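Local coordinates for protein ferredoxin (Rhodopseudomonas palustris, PDB 4LTU) that carries a [2Fe-2S] cluster and probably shuttles electrons between redox partners, as a member of the adrenodoxin/putidaredoxin family, at residues P2-I7 / L98-P103; H50-D55 / P81-S86. All blocks are in the same frame, centred on the assembly; numbering follows the deposited sequence.

Contact 1: P2-I7 / L98-P103; sequences PSITFI and LVLRIP. Unlike the reference sequence in segment 98-103: Ile102 (reference Leu).
Ile7 CD1 meets Val99 CG1 at 3.5 Å, while Ile7 CB and CG2 lie against the aliphatic CG and CD of Arg101, the two side chains running side by side and pointing the same way. Thr5 CB touches Val99 CG2 on this same face. On the other face Leu100 CD1 reaches the Phe6 ring at CE1 (3.6 Å) and CZ, and also packs on Ile4 CG2; Ile102 CG2 comes to the ring edge at CD1, near the ring plane. These side chains project from segments 2-7 and 98-103, whose strands 3-7 and 99-101 are parallel neighbours within the mixed sheet of the ferredoxin beta-grasp fold. Leu98 O accepts from Thr5 N (2.7 Å), Thr5 O from Leu100 N, Leu100 O from Ile7 N, and Ile7 O from Ile102 N (3.0 Å), the last carrying the pairing one residue beyond strand 99-101. Ile102 CG1 sits between its own backbone N and carbonyl carbon (chi1 38°), which brings it to 3.1 Å from Ile7 O. Farther out, Phe6 and Leu100 are backed by Ala28 and Ala24 of helix 24-29, Val16 of strand 13-17 flanks Ile4 and Phe6, and the Arg101 guanidinium has Asp54 as its partner.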
loop_
_atom_site.group_PDB
_atom_site.type_symbol
_atom_site.label_atom_id
_atom_site.label_comp_id
_atom_site.label_asym_id
_atom_site.label_seq_id
_atom_site.Cartn_x
_atom_site.Cartn_y
_atom_site.Cartn_z
ATOM N N PRO A 2 -15.323 -3.547 0.897
ATOM C CA PRO A 2 -14.978 -2.143 1.099
ATOM C C PRO A 2 -14.328 -1.469 -0.108
ATOM O O PRO A 2 -14.454 -1.931 -1.260
ATOM C CB PRO A 2 -14.012 -2.198 2.286
ATOM C CG PRO A 2 -14.524 -3.320 3.110
ATOM C CD PRO A 2 -15.061 -4.346 2.111
ATOM N N SER A 3 -13.644 -0.366 0.169
ATOM C CA SER A 3 -13.220 0.548 -0.851
ATOM C C SER A 3 -11.968 1.258 -0.371
ATOM O O SER A 3 -11.905 1.743 0.771
ATOM C CB SER A 3 -14.332 1.576 -1.089
ATOM O OG SER A 3 -14.212 2.186 -2.358
ATOM N N ILE A 4 -10.978 1.317 -1.260
ATOM C CA ILE A 4 -9.710 1.943 -0.976
ATOM C C ILE A 4 -9.552 3.068 -1.950
ATOM O O ILE A 4 -9.780 2.900 -3.138
ATOM C CB ILE A 4 -8.491 1.001 -1.226
ATOM C CG1 ILE A 4 -8.608 -0.316 -0.466
ATOM C CG2 ILE A 4 -7.183 1.698 -0.842
ATOM C CD1 ILE A 4 -7.677 -1.362 -1.033
ATOM N N THR A 5 -9.107 4.208 -1.446
ATOM C CA THR A 5 -8.753 5.341 -2.301
ATOM C C THR A 5 -7.240 5.354 -2.553
ATOM O O THR A 5 -6.463 5.377 -1.597
ATOM C CB THR A 5 -9.192 6.649 -1.621
ATOM O OG1 THR A 5 -10.517 6.472 -1.082
ATOM C CG2 THR A 5 -9.181 7.785 -2.582
ATOM N N PHE A 6 -6.827 5.326 -3.826
ATOM C CA PHE A 6 -5.413 5.455 -4.187
ATOM C C PHE A 6 -5.123 6.822 -4.824
ATOM O O PHE A 6 -5.880 7.266 -5.695
ATOM C CB PHE A 6 -4.981 4.371 -5.179
ATOM C CG PHE A 6 -4.651 3.031 -4.549
ATOM C CD1 PHE A 6 -3.348 2.740 -4.128
ATOM C CD2 PHE A 6 -5.629 2.048 -4.426
ATOM C CE1 PHE A 6 -3.032 1.484 -3.567
ATOM C CE2 PHE A 6 -5.327 0.795 -3.863
ATOM C CZ PHE A 6 -4.032 0.511 -3.435
ATOM N N ILE A 7 -4.025 7.466 -4.413
ATOM C CA ILE A 7 -3.616 8.754 -5.006
ATOM C C ILE A 7 -2.237 8.689 -5.670
ATOM O O ILE A 7 -1.252 8.318 -5.042
ATOM C CB ILE A 7 -3.676 9.898 -3.967
ATOM C CG1 ILE A 7 -5.127 10.151 -3.582
ATOM C CG2 ILE A 7 -2.983 11.183 -4.489
ATOM C CD1 ILE A 7 -5.301 10.431 -2.131
ATOM N N LEU A 98 -10.025 3.699 3.374
ATOM C CA LEU A 98 -8.561 3.834 3.482
ATOM C C LEU A 98 -7.932 4.561 2.299
ATOM O O LEU A 98 -8.237 4.272 1.126
ATOM C CB LEU A 98 -7.900 2.459 3.648
ATOM C CG LEU A 98 -6.379 2.406 3.853
ATOM C CD1 LEU A 98 -5.954 2.937 5.218
ATOM C CD2 LEU A 98 -5.878 0.991 3.632
ATOM N N VAL A 99 -7.034 5.498 2.607
ATOM C CA VAL A 99 -6.437 6.314 1.573
ATOM C C VAL A 99 -4.965 5.963 1.470
ATOM O O VAL A 99 -4.245 5.980 2.466
ATOM C CB VAL A 99 -6.618 7.820 1.870
ATOM C CG1 VAL A 99 -5.856 8.718 0.825
ATOM C CG2 VAL A 99 -8.077 8.177 1.933
ATOM N N LEU A 100 -4.519 5.619 0.274
ATOM C CA LEU A 100 -3.101 5.338 0.088
ATOM C C LEU A 100 -2.542 6.165 -1.055
ATOM O O LEU A 100 -3.177 6.309 -2.086
ATOM C CB LEU A 100 -2.848 3.848 -0.166
ATOM C CG LEU A 100 -3.463 2.784 0.737
ATOM C CD1 LEU A 100 -3.259 1.411 0.044
ATOM C CD2 LEU A 100 -2.864 2.831 2.143
ATOM N N ARG A 101 -1.367 6.732 -0.842
ATOM C CA ARG A 101 -0.683 7.454 -1.893
ATOM C C ARG A 101 0.515 6.629 -2.304
ATOM O O ARG A 101 1.183 6.003 -1.463
ATOM C CB ARG A 101 -0.305 8.864 -1.429
ATOM C CG ARG A 101 -1.572 9.644 -0.949
ATOM C CD ARG A 101 -1.364 11.144 -0.787
ATOM N NE ARG A 101 -1.124 11.477 0.607
ATOM C CZ ARG A 101 -1.890 12.284 1.327
ATOM N NH1 ARG A 101 -2.944 12.886 0.769
ATOM N NH2 ARG A 101 -1.577 12.509 2.599
ATOM N N ILE A 102 0.772 6.638 -3.604
ATOM C CA ILE A 102 1.780 5.823 -4.224
ATOM C C ILE A 102 3.001 6.678 -4.580
ATOM O O ILE A 102 2.856 7.830 -5.003
ATOM C CB ILE A 102 1.230 5.033 -5.446
ATOM C CG1 ILE A 102 0.235 5.839 -6.251
ATOM C CG2 ILE A 102 0.503 3.733 -4.998
ATOM C CD1 ILE A 102 -0.555 4.967 -7.272
ATOM N N PRO A 103 4.211 6.116 -4.374
ATOM C CA PRO A 103 5.434 6.847 -4.523
ATOM C C PRO A 103 5.789 7.087 -5.974
ATOM O O PRO A 103 5.295 6.405 -6.865
ATOM C CB PRO A 103 6.457 5.913 -3.881
ATOM C CG PRO A 103 5.957 4.596 -4.164
ATOM C CD PRO A 103 4.479 4.739 -3.937
#

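Contact 2: H50-D55 / P81-S86; sequences HVYVDD and PNSRLS
Asn82 donates from its side-chain ND2 to Val53 O at 3.0 Å, while its own backbone O receives Val53 N at 3.1 Å. The bonds close the end of an antiparallel pairing, strand 83-85 forming an edge of the beta-grasp sheet beside strand 50-53. Asn82 thus grips both backbone polar groups of Val53. In both bonds the donor lies above the plane of the carbonyl it meets, Val53 N by 41° and Asn82 ND2 by 37°, although Val53 O stays near the amide plane of Asn82. ND2 also packs at 3.1 Å from Asp55 CA.

Val51 and Arg84 form the hydrogen-bonded pair, N to O in both directions at 2.8 Å, and their side chains share a face of the sheet. Arg84 CG, anti to its carbonyl carbon (chi1 -75°), runs beside Val53 and touches its CG2 at 3.4 Å. Bends at chi2 and chi3 then carry the chain off to a salt bridge between NE and Glu68 OE2, whose same oxygen accepts from Leu85 N. On the opposite face Ser83 OG lies at the edge of the Tyr52 ring, near its plane, and hydrogen-bonds to Leu80 N. Toward the cluster end, Val51 meets Ser86 with both branches, CG1 and CG2 each 3.9 Å from Ser86 CB.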
loop_
_atom_site.group_PDB
_atom_site.type_symbol
_atom_site.label_atom_id
_atom_site.label_comp_id
_atom_site.label_asym_id
_atom_site.label_seq_id
_atom_site.Cartn_x
_atom_site.Cartn_y
_atom_site.Cartn_z
ATOM N N HIS A 50 5.477 -0.477 -2.327
ATOM C CA HIS A 50 5.551 0.664 -1.385
ATOM C C HIS A 50 4.313 1.557 -1.465
ATOM O O HIS A 50 3.838 1.836 -2.552
ATOM C CB HIS A 50 6.799 1.497 -1.785
ATOM C CG HIS A 50 7.186 2.583 -0.826
ATOM N ND1 HIS A 50 6.721 2.655 0.476
ATOM C CD2 HIS A 50 8.076 3.600 -0.964
ATOM C CE1 HIS A 50 7.296 3.676 1.093
ATOM N NE2 HIS A 50 8.137 4.250 0.246
ATOM N N VAL A 51 3.771 1.973 -0.325
ATOM C CA VAL A 51 2.759 3.037 -0.322
ATOM C C VAL A 51 2.938 3.951 0.877
ATOM O O VAL A 51 3.551 3.564 1.864
ATOM C CB VAL A 51 1.300 2.513 -0.305
ATOM C CG1 VAL A 51 0.892 1.899 -1.649
ATOM C CG2 VAL A 51 1.057 1.562 0.859
ATOM N N TYR A 52 2.391 5.165 0.794
ATOM C CA TYR A 52 2.222 6.024 1.978
ATOM C C TYR A 52 0.763 6.030 2.426
ATOM O O TYR A 52 -0.140 6.420 1.690
ATOM C CB TYR A 52 2.710 7.457 1.741
ATOM C CG TYR A 52 3.964 7.641 0.857
ATOM C CD1 TYR A 52 5.185 7.057 1.190
ATOM C CD2 TYR A 52 3.920 8.467 -0.272
ATOM C CE1 TYR A 52 6.334 7.240 0.394
ATOM C CE2 TYR A 52 5.058 8.674 -1.071
ATOM C CZ TYR A 52 6.264 8.058 -0.723
ATOM O OH TYR A 52 7.383 8.266 -1.517
ATOM N N VAL A 53 0.531 5.557 3.638
ATOM C CA VAL A 53 -0.779 5.605 4.236
ATOM C C VAL A 53 -1.082 7.067 4.614
ATOM O O VAL A 53 -0.175 7.824 5.033
ATOM C CB VAL A 53 -0.820 4.717 5.468
ATOM C CG1 VAL A 53 -2.215 4.667 6.040
ATOM C CG2 VAL A 53 -0.339 3.297 5.095
ATOM N N ASP A 54 -2.334 7.477 4.423
ATOM C CA ASP A 54 -2.722 8.816 4.817
ATOM C C ASP A 54 -2.503 9.013 6.311
ATOM O O ASP A 54 -2.904 8.171 7.131
ATOM C CB ASP A 54 -4.179 9.114 4.467
ATOM C CG ASP A 54 -4.433 10.600 4.340
ATOM O OD1 ASP A 54 -3.593 11.280 3.704
ATOM O OD2 ASP A 54 -5.460 11.090 4.878
ATOM N N ASP A 55 -1.868 10.142 6.632
ATOM C CA ASP A 55 -1.617 10.602 8.002
ATOM C C ASP A 55 -2.702 10.206 9.017
ATOM O O ASP A 55 -2.392 9.790 10.127
ATOM C CB ASP A 55 -1.412 12.132 7.988
ATOM C CG ASP A 55 -1.026 12.696 9.368
ATOM O OD1 ASP A 55 -0.281 12.006 10.117
ATOM O OD2 ASP A 55 -1.470 13.834 9.690
ATOM N N PRO A 81 7.693 8.242 7.505
ATOM C CA PRO A 81 6.973 7.711 8.684
ATOM C C PRO A 81 5.784 6.808 8.330
ATOM O O PRO A 81 5.626 5.715 8.883
ATOM C CB PRO A 81 6.443 8.981 9.341
ATOM C CG PRO A 81 7.465 9.974 9.054
ATOM C CD PRO A 81 8.026 9.668 7.687
ATOM N N ASN A 82 4.958 7.276 7.404
ATOM C CA ASN A 82 3.723 6.587 7.038
ATOM C C ASN A 82 3.888 5.504 5.965
ATOM O O ASN A 82 2.913 4.907 5.527
ATOM C CB ASN A 82 2.704 7.617 6.585
ATOM C CG ASN A 82 2.107 8.401 7.744
ATOM O OD1 ASN A 82 2.688 8.487 8.846
ATOM N ND2 ASN A 82 0.945 8.993 7.501
ATOM N N SER A 83 5.121 5.259 5.549
ATOM C CA SER A 83 5.420 4.189 4.591
ATOM C C SER A 83 4.910 2.802 5.037
ATOM O O SER A 83 4.998 2.438 6.203
ATOM C CB SER A 83 6.930 4.165 4.311
ATOM O OG SER A 83 7.309 5.227 3.439
ATOM N N ARG A 84 4.328 2.057 4.105
ATOM C CA ARG A 84 3.902 0.674 4.340
ATOM C C ARG A 84 4.141 -0.148 3.061
ATOM O O ARG A 84 4.253 0.405 1.967
ATOM C CB ARG A 84 2.408 0.578 4.708
ATOM C CG ARG A 84 1.958 1.012 6.125
ATOM C CD ARG A 84 2.564 0.191 7.241
ATOM N NE ARG A 84 2.381 -1.214 6.933
ATOM C CZ ARG A 84 1.524 -2.033 7.533
ATOM N NH1 ARG A 84 0.762 -1.627 8.550
ATOM N NH2 ARG A 84 1.451 -3.285 7.112
ATOM N N LEU A 85 4.218 -1.465 3.222
ATOM C CA LEU A 85 4.181 -2.414 2.111
ATOM C C LEU A 85 2.736 -2.804 1.947
ATOM O O LEU A 85 2.156 -3.413 2.835
ATOM C CB LEU A 85 5.010 -3.663 2.421
ATOM C CG LEU A 85 6.525 -3.457 2.421
ATOM C CD1 LEU A 85 7.191 -4.719 2.855
ATOM C CD2 LEU A 85 6.958 -3.059 1.009
ATOM N N SER A 86 2.175 -2.414 0.810
ATOM C CA SER A 86 0.771 -2.577 0.511
ATOM C C SER A 86 0.286 -4.017 0.447
ATOM O O SER A 86 -0.903 -4.258 0.617
ATOM C CB SER A 86 0.421 -1.862 -0.794
ATOM O OG SER A 86 1.033 -2.515 -1.882
#

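In the fold
Both contacts belong to one sheet, in which strands 99-101 and 50-53 are antiparallel neighbours, so 98-103 joins contact 1 to contact 2; their centres are 10 Å apart. Across that seam Arg101 NH2 meets Asp54 OD1 in a 2.6 Å salt bridge, Arg101 O probably accepts from Tyr52 N at 2.7 Å, and Pro103 packs on His50 and Tyr52. Contact 2 lies closer to the [2Fe-2S] cluster: the side chain of Leu85 is about 4 Å from it, strand 50-53 directly follows Cys49, and segment 81-86 directly precedes Cys87, both cluster-binding. In contact 1, the side chain of Leu100 remains about 11 Å from the cluster.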